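Local structure of titin (Homo sapiens, 3LCY) at residues 50-53 with 54-57; 69-72 with 73-76; 81-85 with 86-90; 102-105 with 106-109; 169-172 with 173-177. The protein spans the half-sarcomere of striated muscle as a giant scaffold that also carries a kinase domain, and is represented here by two tandem A-band immunoglobulin domains. All blocks are in the same frame, centred on the assembly; numbering follows the deposited sequence.

Contact 1: residues 50-53 with 54-57; sequences QSRK and YKMS
Lys-53 lays its aliphatic chain along one face of the neighbouring Tyr-54 ring. CG stands 4.2 Å from the centroid of that ring and only 5° off its normal, a CH-pi contact, and the lysine CD follows over the rim at 4.0 Å from Tyr-54 CZ. Both side chains run the same way: Lys-53 has CG opposite its own N (chi1 -176°) and stays extended to the ammonium, which goes on to salt bridges with Glu-70 and Asp-74. The bend before them is fixed by Ser-51. Its OG, tucked between backbone N and carbonyl carbon (chi1 66°), receives Tyr-54 N at 3.3 Å and, weakly, Lys-53 N, while Ser-51 N donates to Tyr-54 O at 3.0 Å.

The turn leads from strand 46-48 into strand 54-58, an outer strand of the four-stranded sheet of the first I-set immunoglobulin domain; strand 62-68 pairs with it, and Tyr-54 packs on Leu-48, Leu-65 and Val-67. Beside Arg-52, Lys-55 curls back at its last torsion, and NZ meets a lone pair of Arg-52 O at 2.7 Å, in the carbonyl plane. Gln-50 and Met-56 run antiparallel alongside each other, with Gln-50 CB 3.9 Å from Met-56 SD and the methionine methyl CE 3.6 Å from Gln-50 N.

Contact 2: residues 69-72 with 73-76; sequences TEEQ and EDEG
Thr-69 brings its CA to 3.4 Å from OD1 of Asp-74, the carboxylate that gathers the start of this loop. The loop joins strands 62-68 and 76-83 of the first immunoglobulin domain and includes a short 3-10 turn. It leads into a tyrosine corner, in which Tyr-78 OH is hydrogen-bonded to the backbone O of Asp-74, four residues earlier. Thr-69 turns its hydroxyl the other way, to Gly-22 N and Glu-23 O.

At Glu-70 the backbone N donates to Asp-74 OD1 at 3.0 Å, nearly straight and close to the line of the C-O bond. The Glu-70 and Asp-74 carboxylates are nearly coplanar, and Lys-53, in salt bridges with both, probably offsets part of their charge.

Glu-71 N adds a second, weaker bond to the same OD1 at 3.3 Å. Asp-74 reaches back to these two amides with CG opposite its own carbonyl carbon (chi1 -68°). In return Asp-74 N donates to Glu-71 O at 3.2 Å. The side chain of Glu-71 stacks its carboxylate on that of Glu-73, OE1 to OE2 3.6 Å, a like-charged pair that may raise the proton affinity of one of the two.

Gln-72 O takes Glu-75 N, continuing the 3-10 pattern; the Glu-75 carboxylate itself pairs with Arg-130 of the next domain. Gln-72 OE1 accepts from Gly-129 N, and its NE2 donates at 3.2 Å to a water that in turn donates to Glu-73 OE2 at 3.3 Å.

Contact 3: residues 81-85 with 86-90; sequences IATNE and VGEVE
Asn-84 OD1 is met by Gly-87 N at 2.9 Å, nearly in line with the amide C=O (173° at the oxygen). Val-86 N also lies 2.9 Å from Asn-84 OD1. The side chain can fold over the turn because CG sits between the backbone N and the carbonyl carbon (chi1 79°). Its other end, ND2, donates to the backbone oxygens of Glu-6 and Pro-35, so the amide links the turn to two other parts of the domain.

Glu-85 and Val-86, both with helical backbone angles, form the tip of the hairpin. Asn-84 N donates to Gly-87 O at 3.1 Å, and Gly-87 N returns a weak bond to Asn-84 O. Beyond the tip, Ala-82 and Val-89 make an antiparallel hydrogen-bonded pair, with Val-89 N to Ala-82 O at 3.0 Å. The two flanking pairs, Ile-81 with Glu-90 and Thr-83 with Glu-88, are non-hydrogen-bonded.

The side chains sort onto two faces. On one, Thr-83 and Glu-88 run alongside each other, and Thr-83 OG1 donates to Glu-88 OE2 at 3.2 Å, arriving from above the carboxylate plane. On the other, Ala-82 CB touches the Val-89 CG2 methyl at 3.8 Å.

This last face turns into the immunoglobulin sandwich, where Ala-82 and Val-89 pack on Ile-31 of strand 24-34 and Pro-8 of strand 6-10, while strand 38-43 pairs with strand 76-83 along its other edge.

Contact 4: residues 102-105 with 106-109; sequences QFHP and GYPL
His-104 offers a face of its imidazole to the edge of Tyr-107. The tyrosine CE2 lies 3.5 Å above the plane, over the ring centre, and CD2 comes to 3.3 Å from His-104 ND1. With the centroids 4.6 Å apart and the planes at 68°, this is an edge-to-face (T-shaped) pair, and the two side chains point the same way. A first torsion near anti to the backbone N (chi1 -155°) puts the imidazole beside the tyrosine, and chi2 of -59° turns its face to it. ND1 donates a weak, bent bond to Pro-105 O at 2.8 Å, which helps set the rotation of the ring; Met-126 and Ile-128 of strand 121-130 also touch it.

A second, apolar contact lies nearer the core. Phe-103 and Leu-109 cross at about a right angle, with Leu-109 CD1 over one face of the phenyl ring toward its rim, 4.1 Å from Phe-103 CD1. The same ring packs on Val-125, Val-177 and Ala-188 of the second domain.

The backbone closes less firmly: Tyr-107 N reaches His-104 O at 3.3 Å, a weak bond, and one water lies 2.8 Å from both His-104 O and Tyr-107 O. At Gly-106 phi is positive, a backbone angle that glycine readily takes. Proline followed by glycine in the middle of the His-104 to Tyr-107 turn is the classic make-up of a type II beta turn, here where long strand 88-103 ends in the second immunoglobulin domain.

Contact 5: residues 169-172 with 173-177; sequences KTHA and GKYKV
The polar link is a single hydrogen bond: Tyr-175 OH donates to His-171 O at 2.8 Å. The hydroxyl lies in the carbonyl plane on a lone pair, with an angle of 123° at the oxygen, and His-171 O in turn sits at the edge of the phenol ring, in its plane. Consistent with that edge-on approach, Tyr-175 CE1 is 3.3 Å from His-171 O. Tyr-175 is steered back over the turn by a first torsion that puts CG opposite its carbonyl carbon (chi1 -74°).

In van der Waals terms the pair is slight. The two side chains cross obliquely, with His-171 CB 3.9 Å from Tyr-175 OH and His-171 ND1 4.0 Å from that hydroxyl.

A tyrosine hydroxyl bound to the backbone oxygen four residues earlier, just before a strand, is the tyrosine corner of Greek-key beta-sandwiches. Here it ties the end of helix 168-171 to the beginning of strand 173-180 in the second immunoglobulin domain. The rest of the ring is held in the interior, stacked on His-139 and packed against Met-163, Leu-144 and Val-192.

Backbone constraints shape the link between the two elements. Ala-172 is the first residue to leave helical angles, and its O accepts from His-139 NE2. Gly-173 follows with a positive phi of 125°, readily taken by glycine. From Gly-173 onward the chain pairs with strand 185-195, and Lys-176 pairs with Phe-138 of strand 134-139.

The five contacts follow one another along the chain and along an elongated, two-domain molecule. Contacts 1, 2 and 3 belong to the first immunoglobulin domain, and contact 5 to the second. Contacts 1 and 2, with centres about 15 Å apart, touch directly through Lys-53 NZ, 2.7 Å from Glu-70 OE2. Contacts 3 and 4, about 44 Å apart between centres, both use strand 88-103, which runs without a break from one domain into the next. Contacts 4 and 5 pack together where Phe-103 CZ lies 3.5 Å from Val-177 O. Contacts 2 and 5 occupy comparable helical turns before a strand, each bearing on a tyrosine corner, about 34 Å apart between centres, consistent with repeated domains joined in tandem.

Contact 1: residues 50-53 with 54-57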
loop_
_atom_site.group_PDB
_atom_site.type_symbol
_atom_site.label_atom_id
_atom_site.label_comp_id
_atom_site.label_asym_id
_atom_site.label_seq_id
_atom_site.Cartn_x
_atom_site.Cartn_y
_atom_site.Cartn_z
ATOM N N GLN A 50 5.936 -17.497 12.152
ATOM C CA GLN A 50 4.779 -17.231 12.994
ATOM C C GLN A 50 5.095 -16.235 14.106
ATOM O O GLN A 50 6.143 -16.306 14.748
ATOM C CB GLN A 50 4.215 -18.528 13.581
ATOM C CG GLN A 50 2.967 -18.315 14.423
ATOM C CD GLN A 50 2.117 -19.564 14.544
ATOM O OE1 GLN A 50 2.626 -20.683 14.497
ATOM N NE2 GLN A 50 0.811 -19.376 14.701
ATOM N N SER A 51 4.171 -15.304 14.318
ATOM C CA SER A 51 4.287 -14.322 15.384
ATOM C C SER A 51 2.896 -13.830 15.754
ATOM O O SER A 51 1.897 -14.458 15.404
ATOM C CB SER A 51 5.149 -13.144 14.935
ATOM O OG SER A 51 4.520 -12.429 13.885
ATOM N N ARG A 52 2.832 -12.706 16.457
ATOM C CA ARG A 52 1.548 -12.123 16.819
ATOM C C ARG A 52 0.902 -11.477 15.599
ATOM O O ARG A 52 -0.322 -11.445 15.476
ATOM C CB ARG A 52 1.710 -11.100 17.943
ATOM C CG ARG A 52 0.440 -10.322 18.253
ATOM C CD ARG A 52 0.580 -9.489 19.517
ATOM N NE ARG A 52 0.691 -10.325 20.709
ATOM C CZ ARG A 52 0.815 -9.854 21.946
ATOM N NH1 ARG A 52 0.844 -8.547 22.163
ATOM N NH2 ARG A 52 0.909 -10.693 22.969
ATOM N N LYS A 53 1.732 -10.970 14.695
ATOM C CA LYS A 53 1.233 -10.334 13.483
ATOM C C LYS A 53 0.850 -11.369 12.428
ATOM O O LYS A 53 -0.159 -11.220 11.742
ATOM C CB LYS A 53 2.265 -9.358 12.916
ATOM C CG LYS A 53 1.772 -8.588 11.701
ATOM C CD LYS A 53 2.835 -7.647 11.165
ATOM C CE LYS A 53 2.303 -6.840 9.993
ATOM N NZ LYS A 53 3.338 -5.945 9.403
ATOM N N TYR A 54 1.660 -12.414 12.297
ATOM C CA TYR A 54 1.374 -13.473 11.336
ATOM C C TYR A 54 1.000 -14.770 12.043
ATOM O O TYR A 54 1.869 -15.578 12.370
ATOM C CB TYR A 54 2.575 -13.712 10.419
ATOM C CG TYR A 54 3.051 -12.481 9.681
ATOM C CD1 TYR A 54 2.286 -11.914 8.671
ATOM C CD2 TYR A 54 4.275 -11.898 9.982
ATOM C CE1 TYR A 54 2.722 -10.791 7.991
ATOM C CE2 TYR A 54 4.718 -10.776 9.307
ATOM C CZ TYR A 54 3.939 -10.227 8.313
ATOM O OH TYR A 54 4.384 -9.112 7.642
ATOM N N LYS A 55 -0.294 -14.965 12.276
ATOM C CA LYS A 55 -0.776 -16.191 12.902
ATOM C C LYS A 55 -0.972 -17.264 11.838
ATOM O O LYS A 55 -1.494 -16.990 10.758
ATOM C CB LYS A 55 -2.085 -15.935 13.649
ATOM C CG LYS A 55 -2.085 -14.666 14.491
ATOM C CD LYS A 55 -3.380 -14.529 15.276
ATOM C CE LYS A 55 -3.561 -13.113 15.798
ATOM N NZ LYS A 55 -2.410 -12.659 16.626
ATOM N N MET A 56 -0.535 -18.481 12.110
ATOM C CA MET A 56 -0.666 -19.550 11.131
ATOM C C MET A 56 -1.439 -20.750 11.643
ATOM O O MET A 56 -1.111 -21.309 12.659
ATOM C CB MET A 56 0.712 -19.978 10.662
ATOM C CG MET A 56 1.618 -18.808 10.488
ATOM S SD MET A 56 3.214 -19.170 9.816
ATOM C CE MET A 56 3.707 -17.561 9.280
ATOM N N SER A 57 -2.454 -21.154 10.899
ATOM C CA SER A 57 -3.296 -22.270 11.280
ATOM C C SER A 57 -3.370 -23.372 10.236
ATOM O O SER A 57 -3.513 -23.105 9.060
ATOM C CB SER A 57 -4.700 -21.773 11.578
ATOM O OG SER A 57 -5.655 -22.780 11.378
#

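Contact 2: residues 69-72 with 73-76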
loop_
_atom_site.group_PDB
_atom_site.type_symbol
_atom_site.label_atom_id
_atom_site.label_comp_id
_atom_site.label_asym_id
_atom_site.label_seq_id
_atom_site.Cartn_x
_atom_site.Cartn_y
_atom_site.Cartn_z
ATOM N N THR A 69 -3.086 -6.477 10.107
ATOM C CA THR A 69 -2.626 -5.368 9.369
ATOM C C THR A 69 -2.385 -4.141 10.183
ATOM O O THR A 69 -3.131 -3.811 11.010
ATOM C CB THR A 69 -3.555 -5.098 8.215
ATOM O OG1 THR A 69 -4.777 -4.554 8.683
ATOM C CG2 THR A 69 -3.829 -6.335 7.516
ATOM N N GLU A 70 -1.279 -3.484 9.926
ATOM C CA GLU A 70 -0.956 -2.287 10.613
ATOM C C GLU A 70 -0.627 -1.173 9.670
ATOM O O GLU A 70 -0.841 -0.054 9.962
ATOM C CB GLU A 70 0.206 -2.528 11.542
ATOM C CG GLU A 70 1.248 -3.427 10.988
ATOM C CD GLU A 70 2.532 -3.419 11.755
ATOM O OE1 GLU A 70 2.621 -2.725 12.741
ATOM O OE2 GLU A 70 3.468 -4.106 11.382
ATOM N N GLU A 71 -0.095 -1.515 8.521
ATOM C CA GLU A 71 0.396 -0.552 7.565
ATOM C C GLU A 71 0.066 -0.918 6.158
ATOM O O GLU A 71 -0.229 -2.006 5.867
ATOM C CB GLU A 71 1.898 -0.350 7.724
ATOM C CG GLU A 71 2.705 -1.538 7.350
ATOM C CD GLU A 71 4.172 -1.346 7.434
ATOM O OE1 GLU A 71 4.616 -0.282 7.786
ATOM O OE2 GLU A 71 4.902 -2.277 7.159
ATOM N N GLN A 72 0.122 0.050 5.282
ATOM C CA GLN A 72 -0.212 -0.117 3.894
ATOM C C GLN A 72 0.609 -1.145 3.197
ATOM O O GLN A 72 0.176 -1.747 2.300
ATOM C CB GLN A 72 -0.142 1.208 3.166
ATOM C CG GLN A 72 -1.428 1.884 3.134
ATOM C CD GLN A 72 -1.381 3.259 2.597
ATOM O OE1 GLN A 72 -2.371 3.796 2.209
ATOM N NE2 GLN A 72 -0.245 3.829 2.572
ATOM N N GLU A 73 1.808 -1.329 3.657
ATOM C CA GLU A 73 2.737 -2.250 3.071
ATOM C C GLU A 73 2.374 -3.730 3.216
ATOM O O GLU A 73 2.980 -4.563 2.629
ATOM C CB GLU A 73 4.106 -1.954 3.621
ATOM C CG GLU A 73 4.734 -0.776 3.016
ATOM C CD GLU A 73 4.687 0.450 3.853
ATOM O OE1 GLU A 73 5.653 1.205 3.883
ATOM O OE2 GLU A 73 3.672 0.699 4.451
ATOM N N ASP A 74 1.413 -4.021 4.071
ATOM C CA ASP A 74 0.903 -5.345 4.335
ATOM C C ASP A 74 0.064 -5.830 3.206
ATOM O O ASP A 74 -0.241 -6.960 3.152
ATOM C CB ASP A 74 0.069 -5.399 5.611
ATOM C CG ASP A 74 0.847 -5.191 6.799
ATOM O OD1 ASP A 74 0.328 -4.719 7.750
ATOM O OD2 ASP A 74 1.984 -5.482 6.795
ATOM N N GLU A 75 -0.326 -4.945 2.325
ATOM C CA GLU A 75 -1.108 -5.304 1.204
ATOM C C GLU A 75 -0.271 -6.091 0.220
ATOM O O GLU A 75 0.903 -6.128 0.328
ATOM C CB GLU A 75 -1.675 -4.065 0.554
ATOM C CG GLU A 75 -0.761 -3.414 -0.448
ATOM C CD GLU A 75 -0.978 -1.974 -0.608
ATOM O OE1 GLU A 75 -0.044 -1.268 -0.881
ATOM O OE2 GLU A 75 -2.077 -1.548 -0.458
ATOM N N GLY A 76 -0.887 -6.757 -0.725
ATOM C CA GLY A 76 -0.081 -7.479 -1.660
ATOM C C GLY A 76 -0.079 -8.958 -1.688
ATOM O O GLY A 76 -0.919 -9.566 -1.167
HETATM O O HOH W 1 2.794 3.760 3.615
#

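Contact 3: residues 81-85 with 86-90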
loop_
_atom_site.group_PDB
_atom_site.type_symbol
_atom_site.label_atom_id
_atom_site.label_comp_id
_atom_site.label_asym_id
_atom_site.label_seq_id
_atom_site.Cartn_x
_atom_site.Cartn_y
_atom_site.Cartn_z
ATOM N N ILE A 81 3.095 -22.435 0.526
ATOM C CA ILE A 81 3.722 -23.586 -0.108
ATOM C C ILE A 81 3.545 -24.846 0.724
ATOM O O ILE A 81 3.954 -24.913 1.862
ATOM C CB ILE A 81 5.195 -23.350 -0.390
ATOM C CG1 ILE A 81 5.341 -22.196 -1.366
ATOM C CG2 ILE A 81 5.813 -24.578 -0.993
ATOM C CD1 ILE A 81 6.644 -22.171 -2.059
ATOM N N ALA A 82 2.947 -25.855 0.121
ATOM C CA ALA A 82 2.694 -27.105 0.800
ATOM C C ALA A 82 3.663 -28.173 0.329
ATOM O O ALA A 82 3.822 -28.398 -0.856
ATOM C CB ALA A 82 1.289 -27.526 0.555
ATOM N N THR A 83 4.326 -28.825 1.269
ATOM C CA THR A 83 5.299 -29.843 0.916
ATOM C C THR A 83 5.217 -31.151 1.689
ATOM O O THR A 83 4.759 -31.204 2.820
ATOM C CB THR A 83 6.716 -29.314 1.102
ATOM O OG1 THR A 83 6.810 -27.989 0.587
ATOM C CG2 THR A 83 7.688 -30.182 0.383
ATOM N N ASN A 84 5.683 -32.203 1.034
ATOM C CA ASN A 84 5.745 -33.551 1.575
ATOM C C ASN A 84 6.843 -34.281 0.800
ATOM O O ASN A 84 7.404 -33.708 -0.118
ATOM C CB ASN A 84 4.384 -34.248 1.630
ATOM C CG ASN A 84 3.953 -34.790 0.321
ATOM O OD1 ASN A 84 4.683 -34.734 -0.644
ATOM N ND2 ASN A 84 2.754 -35.326 0.274
ATOM N N GLU A 85 7.187 -35.508 1.158
ATOM C CA GLU A 85 8.265 -36.188 0.447
ATOM C C GLU A 85 7.984 -36.347 -1.036
ATOM O O GLU A 85 8.880 -36.194 -1.853
ATOM C CB GLU A 85 8.544 -37.573 1.030
ATOM C CG GLU A 85 8.308 -37.748 2.502
ATOM C CD GLU A 85 8.164 -39.213 2.879
ATOM O OE1 GLU A 85 9.017 -39.736 3.618
ATOM O OE2 GLU A 85 7.187 -39.842 2.437
ATOM N N VAL A 86 6.746 -36.656 -1.385
ATOM C CA VAL A 86 6.381 -36.841 -2.779
ATOM C C VAL A 86 6.548 -35.606 -3.656
ATOM O O VAL A 86 6.976 -35.721 -4.792
ATOM C CB VAL A 86 4.946 -37.308 -2.908
ATOM C CG1 VAL A 86 4.664 -37.709 -4.326
ATOM C CG2 VAL A 86 4.683 -38.435 -1.968
ATOM N N GLY A 87 6.200 -34.431 -3.143
ATOM C CA GLY A 87 6.327 -33.209 -3.916
ATOM C C GLY A 87 5.777 -31.976 -3.238
ATOM O O GLY A 87 5.386 -32.023 -2.091
ATOM N N GLU A 88 5.750 -30.860 -3.951
ATOM C CA GLU A 88 5.228 -29.631 -3.377
ATOM C C GLU A 88 4.374 -28.813 -4.343
ATOM O O GLU A 88 4.580 -28.869 -5.544
ATOM C CB GLU A 88 6.359 -28.787 -2.797
ATOM C CG GLU A 88 7.172 -28.023 -3.794
ATOM C CD GLU A 88 8.284 -27.237 -3.132
ATOM O OE1 GLU A 88 8.798 -26.288 -3.748
ATOM O OE2 GLU A 88 8.650 -27.568 -1.990
ATOM N N VAL A 89 3.417 -28.058 -3.801
ATOM C CA VAL A 89 2.544 -27.218 -4.610
ATOM C C VAL A 89 2.612 -25.797 -4.094
ATOM O O VAL A 89 2.982 -25.564 -2.954
ATOM C CB VAL A 89 1.079 -27.665 -4.559
ATOM C CG1 VAL A 89 0.932 -29.081 -5.060
ATOM C CG2 VAL A 89 0.536 -27.525 -3.163
ATOM N N GLU A 90 2.258 -24.848 -4.944
ATOM C CA GLU A 90 2.282 -23.448 -4.571
ATOM C C GLU A 90 0.988 -22.718 -4.937
ATOM O O GLU A 90 0.391 -22.982 -5.972
ATOM C CB GLU A 90 3.480 -22.778 -5.237
ATOM C CG GLU A 90 3.396 -21.282 -5.347
ATOM C CD GLU A 90 4.542 -20.708 -6.141
ATOM O OE1 GLU A 90 5.654 -21.254 -6.055
ATOM O OE2 GLU A 90 4.330 -19.708 -6.850
#

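Contact 4: residues 102-105 with 106-109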
loop_
_atom_site.group_PDB
_atom_site.type_symbol
_atom_site.label_atom_id
_atom_site.label_comp_id
_atom_site.label_asym_id
_atom_site.label_seq_id
_atom_site.Cartn_x
_atom_site.Cartn_y
_atom_site.Cartn_z
ATOM N N GLN A 102 -6.497 9.657 4.210
ATOM C CA GLN A 102 -6.006 10.310 5.416
ATOM C C GLN A 102 -4.549 10.707 5.234
ATOM O O GLN A 102 -3.723 9.888 4.836
ATOM C CB GLN A 102 -6.127 9.360 6.608
ATOM C CG GLN A 102 -5.328 9.786 7.830
ATOM C CD GLN A 102 -5.144 8.657 8.829
ATOM O OE1 GLN A 102 -5.403 7.492 8.523
ATOM N NE2 GLN A 102 -4.689 8.997 10.029
ATOM N N PHE A 103 -4.232 11.964 5.524
ATOM C CA PHE A 103 -2.848 12.407 5.452
ATOM C C PHE A 103 -2.018 11.703 6.517
ATOM O O PHE A 103 -2.437 11.574 7.667
ATOM C CB PHE A 103 -2.744 13.928 5.567
ATOM C CG PHE A 103 -3.310 14.658 4.382
ATOM C CD1 PHE A 103 -2.681 14.593 3.149
ATOM C CD2 PHE A 103 -4.469 15.410 4.501
ATOM C CE1 PHE A 103 -3.197 15.259 2.054
ATOM C CE2 PHE A 103 -4.988 16.081 3.410
ATOM C CZ PHE A 103 -4.352 16.006 2.186
ATOM N N HIS A 104 -0.839 11.244 6.114
ATOM C CA HIS A 104 -0.028 10.366 6.947
ATOM C C HIS A 104 0.430 11.011 8.253
ATOM O O HIS A 104 1.199 11.973 8.241
ATOM C CB HIS A 104 1.191 9.870 6.161
ATOM C CG HIS A 104 1.741 8.568 6.658
ATOM N ND1 HIS A 104 2.198 8.394 7.946
ATOM C CD2 HIS A 104 1.909 7.376 6.037
ATOM C CE1 HIS A 104 2.619 7.153 8.100
ATOM N NE2 HIS A 104 2.456 6.513 6.956
ATOM N N PRO A 105 -0.043 10.470 9.388
ATOM C CA PRO A 105 0.526 10.828 10.691
ATOM C C PRO A 105 1.885 10.153 10.845
ATOM O O PRO A 105 1.994 8.940 10.664
ATOM C CB PRO A 105 -0.477 10.242 11.685
ATOM C CG PRO A 105 -1.097 9.098 10.962
ATOM C CD PRO A 105 -1.136 9.490 9.507
ATOM N N GLY A 106 2.908 10.937 11.163
ATOM C CA GLY A 106 4.273 10.445 11.151
ATOM C C GLY A 106 5.076 11.267 10.166
ATOM O O GLY A 106 6.309 11.267 10.178
ATOM N N TYR A 107 4.352 11.972 9.304
ATOM C CA TYR A 107 4.944 12.924 8.382
ATOM C C TYR A 107 4.064 14.169 8.345
ATOM O O TYR A 107 3.547 14.537 7.291
ATOM C CB TYR A 107 5.044 12.317 6.983
ATOM C CG TYR A 107 5.707 10.955 6.922
ATOM C CD1 TYR A 107 7.089 10.826 7.000
ATOM C CD2 TYR A 107 4.951 9.799 6.762
ATOM C CE1 TYR A 107 7.697 9.582 6.935
ATOM C CE2 TYR A 107 5.551 8.553 6.696
ATOM C CZ TYR A 107 6.922 8.449 6.782
ATOM O OH TYR A 107 7.521 7.210 6.715
ATOM N N PRO A 108 3.885 14.818 9.508
ATOM C CA PRO A 108 2.978 15.962 9.647
ATOM C C PRO A 108 3.263 17.054 8.624
ATOM O O PRO A 108 4.423 17.352 8.341
ATOM C CB PRO A 108 3.283 16.478 11.059
ATOM C CG PRO A 108 3.798 15.295 11.788
ATOM C CD PRO A 108 4.563 14.496 10.776
ATOM N N LEU A 109 2.203 17.637 8.078
ATOM C CA LEU A 109 2.331 18.743 7.139
ATOM C C LEU A 109 2.441 20.066 7.895
ATOM O O LEU A 109 1.688 20.317 8.836
ATOM C CB LEU A 109 1.128 18.787 6.195
ATOM C CG LEU A 109 0.928 17.598 5.256
ATOM C CD1 LEU A 109 -0.368 17.743 4.471
ATOM C CD2 LEU A 109 2.115 17.455 4.310
HETATM O O HOH W 2 0.747 14.447 7.061
#

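Contact 5: residues 169-172 with 173-177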
loop_
_atom_site.group_PDB
_atom_site.type_symbol
_atom_site.label_atom_id
_atom_site.label_comp_id
_atom_site.label_asym_id
_atom_site.label_seq_id
_atom_site.Cartn_x
_atom_site.Cartn_y
_atom_site.Cartn_z
ATOM N N LYS A 169 5.527 36.053 -7.827
ATOM C CA LYS A 169 4.283 36.448 -8.459
ATOM C C LYS A 169 3.486 35.252 -8.957
ATOM O O LYS A 169 2.271 35.202 -8.820
ATOM C CB LYS A 169 4.567 37.400 -9.618
ATOM C CG LYS A 169 3.436 37.553 -10.608
ATOM C CD LYS A 169 3.876 38.421 -11.770
ATOM C CE LYS A 169 3.006 38.211 -12.994
ATOM N NZ LYS A 169 3.540 38.930 -14.181
ATOM N N THR A 170 4.178 34.295 -9.553
ATOM C CA THR A 170 3.532 33.106 -10.095
ATOM C C THR A 170 3.306 31.867 -9.211
ATOM O O THR A 170 2.345 31.145 -9.419
ATOM C CB THR A 170 4.251 32.662 -11.369
ATOM O OG1 THR A 170 3.618 31.492 -11.885
ATOM C CG2 THR A 170 5.696 32.355 -11.073
ATOM N N HIS A 171 4.178 31.612 -8.242
ATOM C CA HIS A 171 4.040 30.430 -7.420
ATOM C C HIS A 171 3.644 30.603 -5.982
ATOM O O HIS A 171 3.237 29.683 -5.364
ATOM C CB HIS A 171 5.335 29.641 -7.476
ATOM C CG HIS A 171 5.634 29.065 -8.814
ATOM N ND1 HIS A 171 5.285 27.791 -9.158
ATOM C CD2 HIS A 171 6.256 29.579 -9.887
ATOM C CE1 HIS A 171 5.665 27.547 -10.390
ATOM N NE2 HIS A 171 6.250 28.621 -10.855
ATOM N N ALA A 172 3.774 31.792 -5.452
ATOM C CA ALA A 172 3.366 32.057 -4.076
ATOM C C ALA A 172 1.854 31.915 -3.920
ATOM O O ALA A 172 1.109 32.053 -4.889
ATOM C CB ALA A 172 3.822 33.440 -3.640
ATOM N N GLY A 173 1.406 31.630 -2.699
ATOM C CA GLY A 173 -0.015 31.520 -2.423
ATOM C C GLY A 173 -0.432 30.209 -1.782
ATOM O O GLY A 173 0.408 29.395 -1.395
ATOM N N LYS A 174 -1.742 30.009 -1.668
ATOM C CA LYS A 174 -2.288 28.805 -1.055
ATOM C C LYS A 174 -2.421 27.658 -2.054
ATOM O O LYS A 174 -2.827 27.862 -3.199
ATOM C CB LYS A 174 -3.648 29.093 -0.415
ATOM C CG LYS A 174 -3.602 29.432 1.067
ATOM C CD LYS A 174 -3.208 30.878 1.308
ATOM C CE LYS A 174 -3.367 31.248 2.775
ATOM N NZ LYS A 174 -3.017 32.670 3.037
ATOM N N TYR A 175 -2.071 26.456 -1.608
ATOM C CA TYR A 175 -2.222 25.253 -2.415
ATOM C C TYR A 175 -3.097 24.248 -1.680
ATOM O O TYR A 175 -3.013 24.124 -0.459
ATOM C CB TYR A 175 -0.860 24.620 -2.701
ATOM C CG TYR A 175 -0.028 25.350 -3.728
ATOM C CD1 TYR A 175 0.587 26.555 -3.422
ATOM C CD2 TYR A 175 0.157 24.824 -5.001
ATOM C CE1 TYR A 175 1.356 27.223 -4.358
ATOM C CE2 TYR A 175 0.923 25.484 -5.943
ATOM C CZ TYR A 175 1.521 26.682 -5.615
ATOM O OH TYR A 175 2.285 27.343 -6.549
ATOM N N LYS A 176 -3.938 23.531 -2.418
ATOM C CA LYS A 176 -4.747 22.477 -1.816
ATOM C C LYS A 176 -4.447 21.118 -2.435
ATOM O O LYS A 176 -4.528 20.949 -3.653
ATOM C CB LYS A 176 -6.245 22.770 -1.942
ATOM C CG LYS A 176 -7.116 21.687 -1.307
ATOM C CD LYS A 176 -8.497 21.598 -1.938
ATOM C CE LYS A 176 -9.376 22.771 -1.548
ATOM N NZ LYS A 176 -10.758 22.619 -2.090
ATOM N N VAL A 177 -4.097 20.155 -1.592
ATOM C CA VAL A 177 -3.937 18.778 -2.034
ATOM C C VAL A 177 -5.152 17.971 -1.590
ATOM O O VAL A 177 -5.511 17.969 -0.411
ATOM C CB VAL A 177 -2.648 18.146 -1.481
ATOM C CG1 VAL A 177 -2.566 18.336 0.025
ATOM C CG2 VAL A 177 -2.586 16.674 -1.850
#